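Local coordinates for ABC transporter, solute-binding protein (Staphylococcus aureus, PDB 6LKK), which binds glucose 6-phosphate in the cleft of a periplasmic-binding-protein fold and probably serves as the extracellular sugar-phosphate sensor of a two-component signalling system, at residues V78-E83 with R256-E261; N42-D47 with H66-V71. All coordinates share one frame; numbering follows the deposited sequence.

Followed from the N terminus, the chain closes contact 2 first: the last turn of helix 36-45 meets the turn at 66-71, closing a short loop that contains strand 54-56 and helix 60-63. Only then does contact 1 open, at residues 78-83, and it closes far later at 256-261, with helices and strands of the binding-protein fold in between. The two are therefore in series, neither enclosing nor crossing the other. The centres of contact 1 and contact 2 lie about 30 Å apart and the two do not touch. Contact 2 fastens the C-terminal turn of helix 36-45 to the 3-10 turn that leads into strand 70-71, while contact 1 joins the loop after that strand to the segment following strand 253-254.

Contact 1. Residues V78-E83 with R256-E261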
loop_
_atom_site.group_PDB
_atom_site.type_symbol
_atom_site.label_atom_id
_atom_site.label_comp_id
_atom_site.label_asym_id
_atom_site.label_seq_id
_atom_site.Cartn_x
_atom_site.Cartn_y
_atom_site.Cartn_z
ATOM N N VAL A 78 5.641 15.006 -12.094
ATOM C CA VAL A 78 4.289 14.500 -12.308
ATOM C C VAL A 78 3.961 14.517 -13.793
ATOM O O VAL A 78 3.154 13.711 -14.273
ATOM C CB VAL A 78 3.258 15.303 -11.487
ATOM C CG1 VAL A 78 3.466 15.071 -9.994
ATOM C CG2 VAL A 78 3.319 16.787 -11.824
ATOM N N THR A 79 4.597 15.419 -14.547
ATOM C CA THR A 79 4.402 15.482 -15.992
ATOM C C THR A 79 4.755 14.163 -16.673
ATOM O O THR A 79 4.192 13.842 -17.725
ATOM C CB THR A 79 5.248 16.615 -16.578
ATOM O OG1 THR A 79 4.871 17.858 -15.972
ATOM C CG2 THR A 79 5.063 16.718 -18.089
ATOM N N GLN A 80 5.685 13.396 -16.104
ATOM C CA GLN A 80 6.139 12.146 -16.699
ATOM C C GLN A 80 5.382 10.933 -16.175
ATOM O O GLN A 80 5.760 9.802 -16.493
ATOM C CB GLN A 80 7.637 11.949 -16.447
ATOM C CG GLN A 80 8.543 12.661 -17.436
ATOM C CD GLN A 80 8.517 14.166 -17.276
ATOM O OE1 GLN A 80 8.127 14.892 -18.192
ATOM N NE2 GLN A 80 8.944 14.645 -16.114
ATOM N N GLN A 81 4.333 11.140 -15.390
ATOM C CA GLN A 81 3.644 10.040 -14.734
ATOM C C GLN A 81 2.475 9.540 -15.571
ATOM O O GLN A 81 1.906 10.270 -16.388
ATOM C CB GLN A 81 3.147 10.468 -13.355
ATOM C CG GLN A 81 4.272 10.754 -12.390
ATOM C CD GLN A 81 3.785 11.037 -10.989
ATOM O OE1 GLN A 81 2.596 11.267 -10.765
ATOM N NE2 GLN A 81 4.706 11.020 -10.033
ATOM N N LEU A 82 2.130 8.272 -15.358
ATOM C CA LEU A 82 0.980 7.673 -16.018
ATOM C C LEU A 82 -0.249 8.557 -15.849
ATOM O O LEU A 82 -0.552 9.020 -14.746
ATOM C CB LEU A 82 0.726 6.278 -15.445
ATOM C CG LEU A 82 1.835 5.270 -15.757
ATOM C CD1 LEU A 82 1.706 4.028 -14.891
ATOM C CD2 LEU A 82 1.817 4.900 -17.235
ATOM N N GLU A 83 -0.962 8.773 -16.956
ATOM C CA GLU A 83 -2.023 9.777 -16.986
ATOM C C GLU A 83 -3.126 9.465 -15.982
ATOM O O GLU A 83 -3.715 10.378 -15.392
ATOM C CB GLU A 83 -2.609 9.868 -18.398
ATOM C CG GLU A 83 -1.581 10.075 -19.512
ATOM C CD GLU A 83 -1.353 11.534 -19.856
ATOM O OE1 GLU A 83 -0.625 11.804 -20.834
ATOM O OE2 GLU A 83 -1.900 12.410 -19.156
ATOM N N ARG A 256 5.780 6.088 -13.506
ATOM C CA ARG A 256 6.268 6.855 -14.644
ATOM C C ARG A 256 5.979 6.152 -15.967
ATOM O O ARG A 256 5.964 4.921 -16.054
ATOM C CB ARG A 256 7.772 7.101 -14.521
ATOM C CG ARG A 256 8.169 7.983 -13.351
ATOM C CD ARG A 256 9.679 8.182 -13.319
ATOM N NE ARG A 256 10.176 8.904 -14.491
ATOM C CZ ARG A 256 10.544 10.184 -14.511
ATOM N NH1 ARG A 256 10.489 10.935 -13.419
ATOM N NH2 ARG A 256 10.976 10.717 -15.641
ATOM N N LYS A 257 5.774 6.965 -17.009
ATOM C CA LYS A 257 5.578 6.444 -18.359
ATOM C C LYS A 257 6.862 5.870 -18.943
ATOM O O LYS A 257 6.808 4.939 -19.755
ATOM C CB LYS A 257 5.067 7.551 -19.283
ATOM C CG LYS A 257 3.718 8.145 -18.926
ATOM C CD LYS A 257 3.552 9.499 -19.607
ATOM C CE LYS A 257 2.171 9.684 -20.205
ATOM N NZ LYS A 257 2.037 11.033 -20.829
ATOM N N ASP A 258 8.018 6.419 -18.565
ATOM C CA ASP A 258 9.291 6.085 -19.194
ATOM C C ASP A 258 10.067 5.034 -18.411
ATOM O O ASP A 258 11.303 5.015 -18.449
ATOM C CB ASP A 258 10.140 7.345 -19.378
ATOM C CG ASP A 258 10.383 8.089 -18.078
ATOM O OD1 ASP A 258 9.890 7.637 -17.026
ATOM O OD2 ASP A 258 11.064 9.137 -18.110
ATOM N N VAL A 259 9.363 4.148 -17.713
ATOM C CA VAL A 259 9.980 3.097 -16.915
ATOM C C VAL A 259 9.374 1.761 -17.318
ATOM O O VAL A 259 8.170 1.668 -17.586
ATOM C CB VAL A 259 9.798 3.355 -15.405
ATOM C CG1 VAL A 259 10.241 2.149 -14.581
ATOM C CG2 VAL A 259 10.578 4.593 -14.994
ATOM N N SER A 260 10.212 0.727 -17.346
ATOM C CA SER A 260 9.777 -0.597 -17.761
ATOM C C SER A 260 8.610 -1.089 -16.916
ATOM O O SER A 260 8.425 -0.684 -15.764
ATOM C CB SER A 260 10.927 -1.600 -17.644
ATOM O OG SER A 260 12.014 -1.236 -18.468
ATOM N N GLU A 261 7.821 -1.977 -17.513
ATOM C CA GLU A 261 6.884 -2.824 -16.794
ATOM C C GLU A 261 7.518 -4.199 -16.631
ATOM O O GLU A 261 8.012 -4.778 -17.604
ATOM C CB GLU A 261 5.555 -2.936 -17.540
ATOM C CG GLU A 261 4.818 -1.618 -17.696
ATOM C CD GLU A 261 3.618 -1.725 -18.620
ATOM O OE1 GLU A 261 3.289 -2.850 -19.053
ATOM O OE2 GLU A 261 3.003 -0.679 -18.919
HETATM O O HOH W 1 11.559 13.626 -14.653
#
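The backbones of Gln81 and Arg256 form a single beta bridge, CA to CA 4.1 Å, and Lys257 N donates a hydrogen bond of 2.9 Å to Gln80 O, close to the C=O axis and with an almost straight N-H...O angle of 177°. The Gln80 and Arg256 side chains then extend alongside one another. Arg256 bends at chi3 (64°), and Gln80 CB sits over the outer part of its guanidinium face, 3.6 Å from Arg256 NH2. Within its own segment Arg256 holds Asp258 in a two-pronged salt bridge: Arg256 NE donates to Asp258 OD1 at 2.8 Å and Arg256 NH2 to Asp258 OD2 at 2.9 Å, both on syn lone pairs and in the guanidinium plane, which fixes the rotation of that plane. A water accepts from Arg256 NH2 and, weakly, from Gln80 NE2. In this solute-binding-protein fold the bridge ties the loop leading into strand 92-105 to the segment that leaves strand 253-254, and the backbone of Leu82 continues the pairing to Ile255. Arg256 NH1 is taken by Thr238 O, beside helix 240-250. On the exposed side, the Lys257 chain passes the carbonyl oxygens of Gln80 and Gln81, and Leu82 CD2 lies 4.1 Å from Lys257 CG. A bend at Lys257 chi3 (137°) carries NZ to a salt bridge with Glu83 OE1, 2.8 Å away and entering from above the carboxylate plane.

Contact 2. Residues N42-D47 with H66-V71; sequences NLHNED and HPEDFV
His44 carries this contact through both its edge and one face. At the edge, ND1 donates to Asp69 OD2 over 2.6 Å, a short bond in the imidazole plane that uses the syn lone pair of the oxygen; the N-H...O angle of 153° leaves it somewhat bent, and the carboxylate is turned well out of the ring plane. Over one face lies the His66 ring in a face-to-face stack, centroids 3.6 Å apart and planes at 11°. The overlap is slightly offset, so that His44 ND1 sits above His66 CG at 3.4 Å. Although the rings are nearly parallel, the two side chains come in almost perpendicular to each other. Glu68 OE2 stands 3.9 Å from His44 CE1; the carboxylates of Asp69 and Glu68 may raise the tendency of His44 to carry a second proton, although the salt bridge of Asp69 to Arg51 would offset part of this.

His44 reaches this position with CG anti to the backbone N (chi1 -178°). Leu43, with its CG likewise anti to the backbone N, sends CD2 past Asp69 CB at 3.6 Å, and its CD1 meets Phe70 CZ at 4.3 Å, where the apolar layer continues onto Phe55 and Val221. The buried Asp69 carboxylate gives its other oxygen, OD1, to Arg51, so both oxygens have partners. Backbone bonds from Asp69 N to His66 O and from Phe70 N to Pro67 O set the turn that presents these side chains. The pairing is a His-carboxylate hydrogen bond at the C-terminal turn of helix 36-45, whose N-terminal Thr36 binds glucose 6-phosphate; it joins that helix to the 3-10 turn before strand 70-71 of the binding-protein sheet.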
loop_
_atom_site.group_PDB
_atom_site.type_symbol
_atom_site.label_atom_id
_atom_site.label_comp_id
_atom_site.label_asym_id
_atom_site.label_seq_id
_atom_site.Cartn_x
_atom_site.Cartn_y
_atom_site.Cartn_z
ATOM N N ASN A 42 -0.036 9.674 14.924
ATOM C CA ASN A 42 1.067 10.066 15.794
ATOM C C ASN A 42 1.756 11.318 15.269
ATOM O O ASN A 42 2.133 12.202 16.048
ATOM C CB ASN A 42 2.063 8.914 15.931
ATOM C CG ASN A 42 1.474 7.717 16.656
ATOM O OD1 ASN A 42 0.455 7.831 17.338
ATOM N ND2 ASN A 42 2.120 6.565 16.522
ATOM N N LEU A 43 1.926 11.413 13.948
ATOM C CA LEU A 43 2.473 12.625 13.349
ATOM C C LEU A 43 1.633 13.842 13.718
ATOM O O LEU A 43 2.171 14.898 14.071
ATOM C CB LEU A 43 2.545 12.448 11.829
ATOM C CG LEU A 43 3.126 13.556 10.947
ATOM C CD1 LEU A 43 3.636 12.943 9.650
ATOM C CD2 LEU A 43 2.099 14.632 10.631
ATOM N N HIS A 44 0.307 13.707 13.651
ATOM C CA HIS A 44 -0.579 14.827 13.954
ATOM C C HIS A 44 -0.360 15.337 15.372
ATOM O O HIS A 44 -0.298 16.551 15.600
ATOM C CB HIS A 44 -2.031 14.396 13.755
ATOM C CG HIS A 44 -3.028 15.486 14.000
ATOM N ND1 HIS A 44 -3.092 16.624 13.225
ATOM C CD2 HIS A 44 -4.011 15.605 14.925
ATOM C CE1 HIS A 44 -4.067 17.399 13.664
ATOM N NE2 HIS A 44 -4.640 16.805 14.696
ATOM N N ASN A 45 -0.244 14.429 16.340
ATOM C CA ASN A 45 -0.016 14.826 17.723
ATOM C C ASN A 45 1.442 15.150 18.005
ATOM O O ASN A 45 1.738 15.771 19.031
ATOM C CB ASN A 45 -0.478 13.719 18.670
ATOM C CG ASN A 45 -1.962 13.455 18.576
ATOM O OD1 ASN A 45 -2.759 14.377 18.407
ATOM N ND2 ASN A 45 -2.343 12.188 18.679
ATOM N N GLU A 46 2.353 14.748 17.124
ATOM C CA GLU A 46 3.768 15.001 17.346
ATOM C C GLU A 46 4.026 16.500 17.410
ATOM O O GLU A 46 3.442 17.280 16.652
ATOM C CB GLU A 46 4.593 14.370 16.223
ATOM C CG GLU A 46 6.076 14.288 16.498
ATOM C CD GLU A 46 6.798 13.487 15.435
ATOM O OE1 GLU A 46 6.128 13.047 14.475
ATOM O OE2 GLU A 46 8.027 13.293 15.554
ATOM N N ASP A 47 4.909 16.907 18.322
ATOM C CA ASP A 47 5.234 18.321 18.438
ATOM C C ASP A 47 5.844 18.827 17.138
ATOM O O ASP A 47 6.659 18.152 16.502
ATOM C CB ASP A 47 6.185 18.574 19.608
ATOM C CG ASP A 47 6.487 20.046 19.795
ATOM O OD1 ASP A 47 5.538 20.819 20.061
ATOM O OD2 ASP A 47 7.667 20.440 19.669
ATOM N N HIS A 66 -5.631 15.164 8.035
ATOM C CA HIS A 66 -5.148 16.428 8.589
ATOM C C HIS A 66 -4.208 17.073 7.574
ATOM O O HIS A 66 -2.981 17.054 7.750
ATOM C CB HIS A 66 -4.444 16.213 9.926
ATOM C CG HIS A 66 -5.235 15.395 10.898
ATOM N ND1 HIS A 66 -6.369 15.871 11.522
ATOM C CD2 HIS A 66 -5.057 14.133 11.355
ATOM C CE1 HIS A 66 -6.855 14.937 12.319
ATOM N NE2 HIS A 66 -6.077 13.872 12.236
ATOM N N PRO A 67 -4.751 17.653 6.501
ATOM C CA PRO A 67 -3.881 18.313 5.511
ATOM C C PRO A 67 -3.023 19.420 6.095
ATOM O O PRO A 67 -1.974 19.737 5.521
ATOM C CB PRO A 67 -4.874 18.859 4.474
ATOM C CG PRO A 67 -6.217 18.820 5.137
ATOM C CD PRO A 67 -6.167 17.687 6.105
ATOM N N GLU A 68 -3.429 20.021 7.216
ATOM C CA GLU A 68 -2.622 21.064 7.840
ATOM C C GLU A 68 -1.261 20.552 8.291
ATOM O O GLU A 68 -0.361 21.359 8.546
ATOM C CB GLU A 68 -3.370 21.668 9.033
ATOM C CG GLU A 68 -3.742 20.671 10.132
ATOM C CD GLU A 68 -5.121 20.062 9.941
ATOM O OE1 GLU A 68 -5.607 20.022 8.791
ATOM O OE2 GLU A 68 -5.722 19.627 10.946
ATOM N N ASP A 69 -1.090 19.235 8.399
ATOM C CA ASP A 69 0.178 18.653 8.814
ATOM C C ASP A 69 1.167 18.495 7.668
ATOM O O ASP A 69 2.256 17.954 7.886
ATOM C CB ASP A 69 -0.061 17.290 9.466
ATOM C CG ASP A 69 -0.804 17.396 10.781
ATOM O OD1 ASP A 69 -0.780 18.485 11.394
ATOM O OD2 ASP A 69 -1.408 16.389 11.203
ATOM N N PHE A 70 0.826 18.954 6.468
ATOM C CA PHE A 70 1.664 18.757 5.296
ATOM C C PHE A 70 1.785 20.058 4.519
ATOM O O PHE A 70 1.000 20.993 4.701
ATOM C CB PHE A 70 1.099 17.646 4.401
ATOM C CG PHE A 70 1.049 16.306 5.071
ATOM C CD1 PHE A 70 -0.043 15.940 5.840
ATOM C CD2 PHE A 70 2.104 15.420 4.950
ATOM C CE1 PHE A 70 -0.083 14.710 6.469
ATOM C CE2 PHE A 70 2.069 14.191 5.576
ATOM C CZ PHE A 70 0.974 13.836 6.334
ATOM N N VAL A 71 2.784 20.103 3.652
ATOM C CA VAL A 71 3.091 21.279 2.841
ATOM C C VAL A 71 2.565 21.046 1.436
ATOM O O VAL A 71 2.813 19.964 0.869
ATOM C CB VAL A 71 4.604 21.564 2.818
ATOM C CG1 VAL A 71 4.913 22.773 1.939
ATOM C CG2 VAL A 71 5.131 21.775 4.230
#